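Local coordinates for protein 3'-5'-exonuclease (Saccharomyces cerevisiae, PDB 3E2V) that probably cuts double-stranded DNA as an endonuclease and trims it from the 3' to the 5' end as a magnesium-dependent exonuclease of the TatD family, at residues S60-S65 and Q135-E140; V89-V94 and F200-S205; C93-A98 and E117-S122. One frame throughout, in Å; residues are numbered along the deposited sequence.

Contact 1. Residues S60-S65 and Q135-E140; sequences SSIAES and QGKLKE
Ile62 sets its CG2 methyl anti to its own backbone N, with CG1 beside that nitrogen (chi1 -64°), and chi2 is extended; the two branches therefore reach different residues of helix 132-149. CD1, at the end of the longer branch, arrives at the first turn of the 135-140 segment, 4.0 Å from Lys137 O and equally close to the CE methylene of the Lys137 side chain. CG2 instead meets the carboxylate of Glu140, 3.7 Å from OE2. The contact is thus apolar on the isoleucine's side and mixed on the other: a buried isoleucine laid against the aliphatic part of a lysine and one oxygen of an exposed glutamate. The chain of Lys137, bent at chi2 and chi3, turns forward along its helix, and its ammonium NZ forms a salt bridge to Glu140 OE1 at 2.8 Å. NZ comes to the syn side of that oxygen, 29° out of the carboxylate plane. This i to i+3 pair ties together the two side chains that Ile62 touches and probably steadies both.

On the isoleucine's side, Ser61 is the N-cap of helix 62-75, its OG accepting from Glu64 N at 2.9 Å; separately, Ser61 O accepts from both N and OG of Ser65, from opposite faces of its plane. Ile62 N donates to Glu96 OE1, in the loop after strand 82-87. The contact lies on the outer helical layer of the barrel, where the start of helix 62-75, which follows strand 52-57, meets helix 132-149, whose Leu138 packs against helix 174-187.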
loop_
_atom_site.group_PDB
_atom_site.type_symbol
_atom_site.label_atom_id
_atom_site.label_comp_id
_atom_site.label_asym_id
_atom_site.label_seq_id
_atom_site.Cartn_x
_atom_site.Cartn_y
_atom_site.Cartn_z
ATOM N N SER A 60 -7.214 -2.533 -4.245
ATOM C CA SER A 60 -7.986 -2.660 -2.987
ATOM C C SER A 60 -9.269 -3.496 -3.073
ATOM O O SER A 60 -9.983 -3.663 -2.081
ATOM C CB SER A 60 -8.309 -1.275 -2.421
ATOM O OG SER A 60 -9.179 -0.571 -3.306
ATOM N N SER A 61 -9.580 -3.979 -4.271
ATOM C CA SER A 61 -10.706 -4.892 -4.485
ATOM C C SER A 61 -10.419 -5.691 -5.745
ATOM O O SER A 61 -9.406 -5.453 -6.427
ATOM C CB SER A 61 -12.018 -4.122 -4.610
ATOM O OG SER A 61 -12.023 -3.369 -5.813
ATOM N N ILE A 62 -11.275 -6.654 -6.071
ATOM C CA ILE A 62 -11.071 -7.369 -7.325
ATOM C C ILE A 62 -11.149 -6.361 -8.482
ATOM O O ILE A 62 -10.240 -6.288 -9.323
ATOM C CB ILE A 62 -12.027 -8.581 -7.508
ATOM C CG1 ILE A 62 -11.744 -9.629 -6.421
ATOM C CG2 ILE A 62 -11.795 -9.192 -8.876
ATOM C CD1 ILE A 62 -12.763 -10.811 -6.334
ATOM N N ALA A 63 -12.199 -5.545 -8.501
ATOM C CA ALA A 63 -12.355 -4.561 -9.577
ATOM C C ALA A 63 -11.207 -3.558 -9.624
ATOM O O ALA A 63 -10.674 -3.250 -10.706
ATOM C CB ALA A 63 -13.684 -3.839 -9.464
ATOM N N GLU A 64 -10.797 -3.063 -8.459
ATOM C CA GLU A 64 -9.712 -2.098 -8.407
ATOM C C GLU A 64 -8.372 -2.717 -8.775
ATOM O O GLU A 64 -7.520 -2.057 -9.371
ATOM C CB GLU A 64 -9.631 -1.441 -7.025
ATOM C CG GLU A 64 -10.559 -0.256 -6.883
ATOM C CD GLU A 64 -10.037 0.969 -7.620
ATOM O OE1 GLU A 64 -8.958 1.484 -7.249
ATOM O OE2 GLU A 64 -10.706 1.415 -8.580
ATOM N N SER A 65 -8.188 -3.989 -8.426
ATOM C CA SER A 65 -6.973 -4.690 -8.809
ATOM C C SER A 65 -6.930 -4.834 -10.322
ATOM O O SER A 65 -5.878 -4.653 -10.936
ATOM C CB SER A 65 -6.887 -6.060 -8.134
ATOM O OG SER A 65 -6.734 -5.917 -6.732
ATOM N N GLN A 135 -17.323 -18.647 -1.839
ATOM C CA GLN A 135 -16.414 -19.646 -2.405
ATOM C C GLN A 135 -16.030 -19.310 -3.850
ATOM O O GLN A 135 -14.859 -19.415 -4.240
ATOM C CB GLN A 135 -17.007 -21.058 -2.322
ATOM C CG GLN A 135 -17.014 -21.666 -0.929
ATOM C CD GLN A 135 -18.000 -22.819 -0.805
ATOM O OE1 GLN A 135 -18.750 -23.112 -1.739
ATOM N NE2 GLN A 135 -18.003 -23.475 0.354
ATOM N N GLY A 136 -17.023 -18.886 -4.636
ATOM C CA GLY A 136 -16.777 -18.499 -6.028
ATOM C C GLY A 136 -15.930 -17.246 -6.171
ATOM O O GLY A 136 -15.092 -17.157 -7.071
ATOM N N LYS A 137 -16.156 -16.280 -5.288
ATOM C CA LYS A 137 -15.382 -15.043 -5.342
ATOM C C LYS A 137 -13.930 -15.271 -4.943
ATOM O O LYS A 137 -13.016 -14.678 -5.521
ATOM C CB LYS A 137 -16.016 -13.941 -4.485
ATOM C CG LYS A 137 -17.377 -13.454 -5.023
ATOM C CD LYS A 137 -17.293 -12.946 -6.462
ATOM C CE LYS A 137 -16.729 -11.534 -6.535
ATOM N NZ LYS A 137 -16.750 -11.037 -7.952
ATOM N N LEU A 138 -13.713 -16.131 -3.954
ATOM C CA LEU A 138 -12.350 -16.468 -3.576
ATOM C C LEU A 138 -11.627 -17.215 -4.697
ATOM O O LEU A 138 -10.451 -16.956 -4.976
ATOM C CB LEU A 138 -12.359 -17.287 -2.279
ATOM C CG LEU A 138 -12.604 -16.460 -1.013
ATOM C CD1 LEU A 138 -13.042 -17.382 0.117
ATOM C CD2 LEU A 138 -11.350 -15.661 -0.610
ATOM N N LYS A 139 -12.346 -18.113 -5.369
ATOM C CA LYS A 139 -11.796 -18.769 -6.559
ATOM C C LYS A 139 -11.413 -17.762 -7.652
ATOM O O LYS A 139 -10.347 -17.855 -8.252
ATOM C CB LYS A 139 -12.817 -19.767 -7.118
ATOM C CG LYS A 139 -12.321 -20.477 -8.347
ATOM C CD LYS A 139 -13.236 -21.643 -8.712
ATOM C CE LYS A 139 -12.556 -22.554 -9.722
ATOM N NZ LYS A 139 -12.295 -21.818 -10.982
ATOM N N GLU A 140 -12.296 -16.801 -7.901
ATOM C CA GLU A 140 -12.056 -15.773 -8.906
ATOM C C GLU A 140 -10.769 -15.000 -8.574
ATOM O O GLU A 140 -9.940 -14.750 -9.449
ATOM C CB GLU A 140 -13.251 -14.829 -8.984
ATOM C CG GLU A 140 -13.057 -13.684 -9.969
ATOM C CD GLU A 140 -14.182 -12.667 -9.938
ATOM O OE1 GLU A 140 -15.243 -12.956 -9.335
ATOM O OE2 GLU A 140 -14.007 -11.576 -10.534
#

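Contact 2. Residues V89-V94 and F200-S205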
loop_
_atom_site.group_PDB
_atom_site.type_symbol
_atom_site.label_atom_id
_atom_site.label_comp_id
_atom_site.label_asym_id
_atom_site.label_seq_id
_atom_site.Cartn_x
_atom_site.Cartn_y
_atom_site.Cartn_z
ATOM N N VAL A 89 -8.038 -7.757 -1.785
ATOM C CA VAL A 89 -9.263 -7.057 -1.360
ATOM C C VAL A 89 -9.087 -6.502 0.047
ATOM O O VAL A 89 -8.847 -7.251 0.989
ATOM C CB VAL A 89 -10.515 -7.965 -1.423
ATOM C CG1 VAL A 89 -11.777 -7.182 -1.097
ATOM C CG2 VAL A 89 -10.636 -8.576 -2.803
ATOM N N HIS A 90 -9.176 -5.184 0.151
ATOM C CA HIS A 90 -8.937 -4.403 1.365
ATOM C C HIS A 90 -10.143 -4.569 2.290
ATOM O O HIS A 90 -11.244 -4.853 1.823
ATOM C CB HIS A 90 -8.791 -2.964 0.847
ATOM C CG HIS A 90 -8.532 -1.903 1.861
ATOM N ND1 HIS A 90 -9.473 -1.480 2.771
ATOM C CD2 HIS A 90 -7.480 -1.062 1.995
ATOM C CE1 HIS A 90 -8.991 -0.466 3.468
ATOM N NE2 HIS A 90 -7.790 -0.180 3.003
ATOM N N PRO A 91 -9.938 -4.414 3.608
ATOM C CA PRO A 91 -11.075 -4.503 4.524
ATOM C C PRO A 91 -12.264 -3.581 4.155
ATOM O O PRO A 91 -13.409 -3.949 4.476
ATOM C CB PRO A 91 -10.456 -4.153 5.894
ATOM C CG PRO A 91 -9.120 -3.516 5.563
ATOM C CD PRO A 91 -8.666 -4.219 4.327
ATOM N N CYS A 92 -12.024 -2.458 3.460
ATOM C CA CYS A 92 -13.085 -1.561 2.922
ATOM C C CYS A 92 -14.112 -2.330 2.133
ATOM O O CYS A 92 -15.274 -1.934 2.025
ATOM C CB CYS A 92 -12.520 -0.521 1.912
ATOM S SG CYS A 92 -11.703 -1.222 0.379
ATOM N N CYS A 93 -13.657 -3.407 1.511
ATOM C CA CYS A 93 -14.303 -3.889 0.311
ATOM C C CYS A 93 -14.626 -5.364 0.370
ATOM O O CYS A 93 -15.036 -5.951 -0.641
ATOM C CB CYS A 93 -13.393 -3.567 -0.877
ATOM S SG CYS A 93 -13.113 -1.733 -1.079
ATOM N N VAL A 94 -14.463 -5.962 1.555
ATOM C CA VAL A 94 -14.677 -7.410 1.674
ATOM C C VAL A 94 -16.120 -7.831 1.436
ATOM O O VAL A 94 -16.386 -9.010 1.207
ATOM C CB VAL A 94 -14.130 -7.994 3.008
ATOM C CG1 VAL A 94 -12.597 -7.967 3.023
ATOM C CG2 VAL A 94 -14.717 -7.267 4.214
ATOM N N PHE A 200 1.294 -7.092 1.207
ATOM C CA PHE A 200 1.100 -5.668 1.386
ATOM C C PHE A 200 -0.119 -5.511 2.278
ATOM O O PHE A 200 -1.260 -5.709 1.841
ATOM C CB PHE A 200 0.936 -5.011 0.002
ATOM C CG PHE A 200 0.951 -3.513 0.028
ATOM C CD1 PHE A 200 2.145 -2.813 0.108
ATOM C CD2 PHE A 200 -0.219 -2.804 -0.020
ATOM C CE1 PHE A 200 2.151 -1.427 0.121
ATOM C CE2 PHE A 200 -0.217 -1.402 0.008
ATOM C CZ PHE A 200 0.971 -0.719 0.064
ATOM N N LEU A 201 0.142 -5.209 3.547
ATOM C CA LEU A 201 -0.847 -5.359 4.614
ATOM C C LEU A 201 -1.338 -4.012 5.109
ATOM O O LEU A 201 -0.570 -3.059 5.242
ATOM C CB LEU A 201 -0.216 -6.155 5.749
ATOM C CG LEU A 201 0.247 -7.576 5.432
ATOM C CD1 LEU A 201 1.251 -8.081 6.470
ATOM C CD2 LEU A 201 -0.928 -8.537 5.231
ATOM N N HIS A 202 -2.643 -3.964 5.367
ATOM C CA HIS A 202 -3.329 -2.787 5.911
ATOM C C HIS A 202 -3.695 -3.069 7.369
ATOM O O HIS A 202 -4.280 -4.104 7.698
ATOM C CB HIS A 202 -4.575 -2.474 5.065
ATOM C CG HIS A 202 -5.318 -1.251 5.504
ATOM N ND1 HIS A 202 -5.072 -0.003 4.977
ATOM C CD2 HIS A 202 -6.312 -1.090 6.409
ATOM C CE1 HIS A 202 -5.865 0.882 5.556
ATOM N NE2 HIS A 202 -6.629 0.247 6.427
ATOM N N MET A 203 -3.340 -2.149 8.254
ATOM C CA MET A 203 -3.740 -2.244 9.640
ATOM C C MET A 203 -4.057 -0.835 10.130
ATOM O O MET A 203 -3.195 0.072 10.113
ATOM C CB MET A 203 -2.630 -2.866 10.506
ATOM C CG MET A 203 -3.024 -3.208 11.955
ATOM S SD MET A 203 -3.114 -1.784 13.088
ATOM C CE MET A 203 -1.359 -1.482 13.366
ATOM N N ARG A 204 -5.282 -0.665 10.592
ATOM C CA ARG A 204 -5.651 0.551 11.302
ATOM C C ARG A 204 -6.487 0.200 12.517
ATOM O O ARG A 204 -7.531 -0.433 12.384
ATOM C CB ARG A 204 -6.444 1.466 10.398
ATOM C CG ARG A 204 -6.831 2.764 11.082
ATOM C CD ARG A 204 -6.821 3.919 10.109
ATOM N NE ARG A 204 -7.735 3.668 8.996
ATOM C CZ ARG A 204 -7.864 4.460 7.935
ATOM N NH1 ARG A 204 -8.719 4.138 6.979
ATOM N NH2 ARG A 204 -7.131 5.566 7.829
ATOM N N SER A 205 -6.018 0.620 13.695
ATOM C CA SER A 205 -6.761 0.487 14.961
ATOM C C SER A 205 -7.167 -0.944 15.303
ATOM O O SER A 205 -8.158 -1.180 15.993
ATOM C CB SER A 205 -7.989 1.418 14.979
ATOM O OG SER A 205 -7.593 2.745 14.665
#
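At the mouth of the TatD barrel, beside the magnesium site, the loop after strand 82-87 brings His90 over His202 of strand 199-204. NE2 of His90 sits 3.3 Å above the imidazole plane of His202, over its centre, and lies 3.4 Å from both ND1 and CE1. The rings are inclined at 49° with centroids 4.2 Å apart, an oblique pair in which one imidazole sets a nitrogen over the face of the other. Pro91 adds its CG, 3.8 Å from His202 CD2, beside the same ring.

In this metal-dependent hydrolase fold, metal ligands gather at the C-terminal ends of the parallel strands. His202 lies close to His253, which with Asp303 holds the magnesium here, and to Glu161, a magnesium ligand in another structure of the protein; its side chain is about 5 Å from the bound ion. Its NE2 is hydrogen-bonded to Asp165, while ND1 has a weak bond to Glu161; these partners on strand 156-165 probably fix the rotation of the ring that His90 covers.

The His90 ring is held at its edge: Cys92 N donates to ND1 at 2.8 Å with an N-H...N angle of 168°, only 1° out of the ring plane. Cys93 N bonds to His90 O, closing the turn. A disulfide joins the adjacent residues, Cys92 SG to Cys93 SG at 2.1 Å.

Contact 3. Residues C93-A98 and E117-S122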
loop_
_atom_site.group_PDB
_atom_site.type_symbol
_atom_site.label_atom_id
_atom_site.label_comp_id
_atom_site.label_asym_id
_atom_site.label_seq_id
_atom_site.Cartn_x
_atom_site.Cartn_y
_atom_site.Cartn_z
ATOM N N CYS A 93 -13.657 -3.407 1.511
ATOM C CA CYS A 93 -14.303 -3.889 0.311
ATOM C C CYS A 93 -14.626 -5.364 0.370
ATOM O O CYS A 93 -15.036 -5.951 -0.641
ATOM C CB CYS A 93 -13.393 -3.567 -0.877
ATOM S SG CYS A 93 -13.113 -1.733 -1.079
ATOM N N VAL A 94 -14.463 -5.962 1.555
ATOM C CA VAL A 94 -14.677 -7.410 1.674
ATOM C C VAL A 94 -16.120 -7.831 1.436
ATOM O O VAL A 94 -16.386 -9.010 1.207
ATOM C CB VAL A 94 -14.130 -7.994 3.008
ATOM C CG1 VAL A 94 -12.597 -7.967 3.023
ATOM C CG2 VAL A 94 -14.717 -7.267 4.214
ATOM N N ASN A 95 -17.055 -6.882 1.478
ATOM C CA ASN A 95 -18.445 -7.235 1.175
ATOM C C ASN A 95 -18.597 -7.779 -0.244
ATOM O O ASN A 95 -19.576 -8.466 -0.540
ATOM C CB ASN A 95 -19.392 -6.044 1.366
ATOM C CG ASN A 95 -19.656 -5.716 2.823
ATOM O OD1 ASN A 95 -19.180 -6.399 3.720
ATOM N ND2 ASN A 95 -20.446 -4.661 3.058
ATOM N N GLU A 96 -17.647 -7.476 -1.121
ATOM C CA GLU A 96 -17.726 -8.010 -2.485
ATOM C C GLU A 96 -17.595 -9.540 -2.533
ATOM O O GLU A 96 -17.998 -10.155 -3.514
ATOM C CB GLU A 96 -16.764 -7.330 -3.437
ATOM C CG GLU A 96 -15.346 -7.718 -3.291
ATOM C CD GLU A 96 -14.559 -7.411 -4.550
ATOM O OE1 GLU A 96 -13.347 -7.248 -4.447
ATOM O OE2 GLU A 96 -15.149 -7.319 -5.648
ATOM N N PHE A 97 -17.029 -10.146 -1.489
ATOM C CA PHE A 97 -17.020 -11.609 -1.393
ATOM C C PHE A 97 -18.407 -12.168 -1.123
ATOM O O PHE A 97 -18.633 -13.359 -1.340
ATOM C CB PHE A 97 -16.095 -12.090 -0.279
ATOM C CG PHE A 97 -14.630 -11.930 -0.599
ATOM C CD1 PHE A 97 -14.018 -12.700 -1.580
ATOM C CD2 PHE A 97 -13.866 -10.999 0.092
ATOM C CE1 PHE A 97 -12.664 -12.554 -1.874
ATOM C CE2 PHE A 97 -12.511 -10.850 -0.171
ATOM C CZ PHE A 97 -11.900 -11.615 -1.160
ATOM N N ALA A 98 -19.327 -11.320 -0.663
ATOM C CA ALA A 98 -20.638 -11.788 -0.223
ATOM C C ALA A 98 -21.771 -11.382 -1.159
ATOM O O ALA A 98 -22.832 -12.018 -1.106
ATOM C CB ALA A 98 -20.925 -11.321 1.178
ATOM N N GLU A 117 -26.019 -0.036 8.140
ATOM C CA GLU A 117 -25.813 -0.753 9.394
ATOM C C GLU A 117 -26.385 -2.166 9.321
ATOM O O GLU A 117 -25.660 -3.139 9.532
ATOM C CB GLU A 117 -26.427 0.022 10.575
ATOM C CG GLU A 117 -26.206 -0.596 11.941
ATOM C CD GLU A 117 -27.003 0.118 13.029
ATOM O OE1 GLU A 117 -28.189 -0.229 13.240
ATOM O OE2 GLU A 117 -26.440 1.027 13.670
ATOM N N ALA A 118 -27.677 -2.273 9.006
ATOM C CA ALA A 118 -28.359 -3.566 8.997
ATOM C C ALA A 118 -27.734 -4.514 7.988
ATOM O O ALA A 118 -27.515 -5.697 8.283
ATOM C CB ALA A 118 -29.851 -3.391 8.708
ATOM N N TYR A 119 -27.437 -3.987 6.806
ATOM C CA TYR A 119 -26.882 -4.783 5.738
ATOM C C TYR A 119 -25.502 -5.330 6.118
ATOM O O TYR A 119 -25.257 -6.535 6.013
ATOM C CB TYR A 119 -26.789 -3.954 4.456
ATOM C CG TYR A 119 -26.106 -4.687 3.338
ATOM C CD1 TYR A 119 -26.784 -5.654 2.596
ATOM C CD2 TYR A 119 -24.766 -4.442 3.041
ATOM C CE1 TYR A 119 -26.153 -6.348 1.573
ATOM C CE2 TYR A 119 -24.124 -5.128 2.015
ATOM C CZ TYR A 119 -24.821 -6.079 1.290
ATOM O OH TYR A 119 -24.194 -6.762 0.276
ATOM N N ASN A 120 -24.607 -4.443 6.545
ATOM C CA ASN A 120 -23.247 -4.859 6.889
ATOM C C ASN A 120 -23.236 -5.907 7.995
ATOM O O ASN A 120 -22.459 -6.874 7.942
ATOM C CB ASN A 120 -22.390 -3.660 7.311
ATOM C CG ASN A 120 -22.076 -2.718 6.159
ATOM O OD1 ASN A 120 -22.148 -3.090 4.993
ATOM N ND2 ASN A 120 -21.714 -1.489 6.492
ATOM N N GLU A 121 -24.090 -5.697 8.996
ATOM C CA GLU A 121 -24.145 -6.554 10.175
ATOM C C GLU A 121 -24.727 -7.917 9.821
ATOM O O GLU A 121 -24.365 -8.933 10.443
ATOM C CB GLU A 121 -24.945 -5.868 11.292
ATOM C CG GLU A 121 -24.967 -6.592 12.643
ATOM C CD GLU A 121 -23.582 -6.862 13.225
ATOM O OE1 GLU A 121 -22.626 -6.113 12.925
ATOM O OE2 GLU A 121 -23.454 -7.831 14.004
ATOM N N SER A 122 -25.581 -7.952 8.798
ATOM C CA SER A 122 -26.258 -9.187 8.421
ATOM C C SER A 122 -25.403 -10.145 7.607
ATOM O O SER A 122 -25.719 -11.327 7.499
ATOM C CB SER A 122 -27.503 -8.859 7.591
ATOM O OG SER A 122 -27.145 -8.436 6.282
HETATM O O HOH W 1 -19.975 -6.238 6.338
#
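The amide of Asn95 meets the ring of Tyr119 at its edge: ND2 lies near the ring plane, 3.9 Å from CE2, with the amide and ring planes nearly perpendicular. Past that edge the same ND2 donates to Asn120 OD1 at 3.0 Å. The bond is bent, with an N-H...O angle of 136°. The acceptor lies close to the Asn95 amide plane, but the donor stands above the carbonyl plane of Asn120, 42° out of it, and so misses the lone-pair directions. With the two amides turned well away from coplanar, this is not a flat amide pair.

The other end of the Asn95 amide uses a water. It donates to Asn95 OD1 at 2.7 Å and to the main-chain Asn120 O at 3.0 Å, so the nitrogen and oxygen of one side chain both lead to the same helical residue, directly to its side chain and through water to its backbone. This double use probably fixes which way round the Asn95 amide lies. Its CG stands beside the backbone N (chi1 -74°), which sends the group from the 3-10 segment 94-97 toward helix 118-129. That short 3-10 turn belongs to the long connection leaving barrel strand 82-87, and the helix is the next helix or strand modelled; the contact ties the early part of the connection to the helix, far from the metal site, and residues 99-116 between them are not modelled. An alanine at Asn95 would remove both amide ends and is likely to leave Asn120 OD1 without this donor and the bridging water with one anchor fewer.

Asn95 also touches Leu123 of the same helix and Met176 of helix 174-187. Asn120 ND2 makes a weak bond to His170 O, and Ser122 OG closes back on Tyr119 O at 2.7 Å.

From the N terminus, the chain first passes 60-65, at the start of helix 62-75, and contact 1 closes a 69-residue excursion when it reaches helix 132-149. Within that excursion lies contact 3, between 93-98 and 117-122, closing an 18-residue loop that is not modelled. Contact 2 starts from the same stretch, sharing Cys93 and Val94 with contact 3, but runs on to strand 199-204 and so crosses contact 1. The loop after strand 82-87 joins all three, and Ser60 O probably bonds to His90 N. It thereby connects the barrel mouth at His202 with helices 62-75, 118-129 and 132-149 outside.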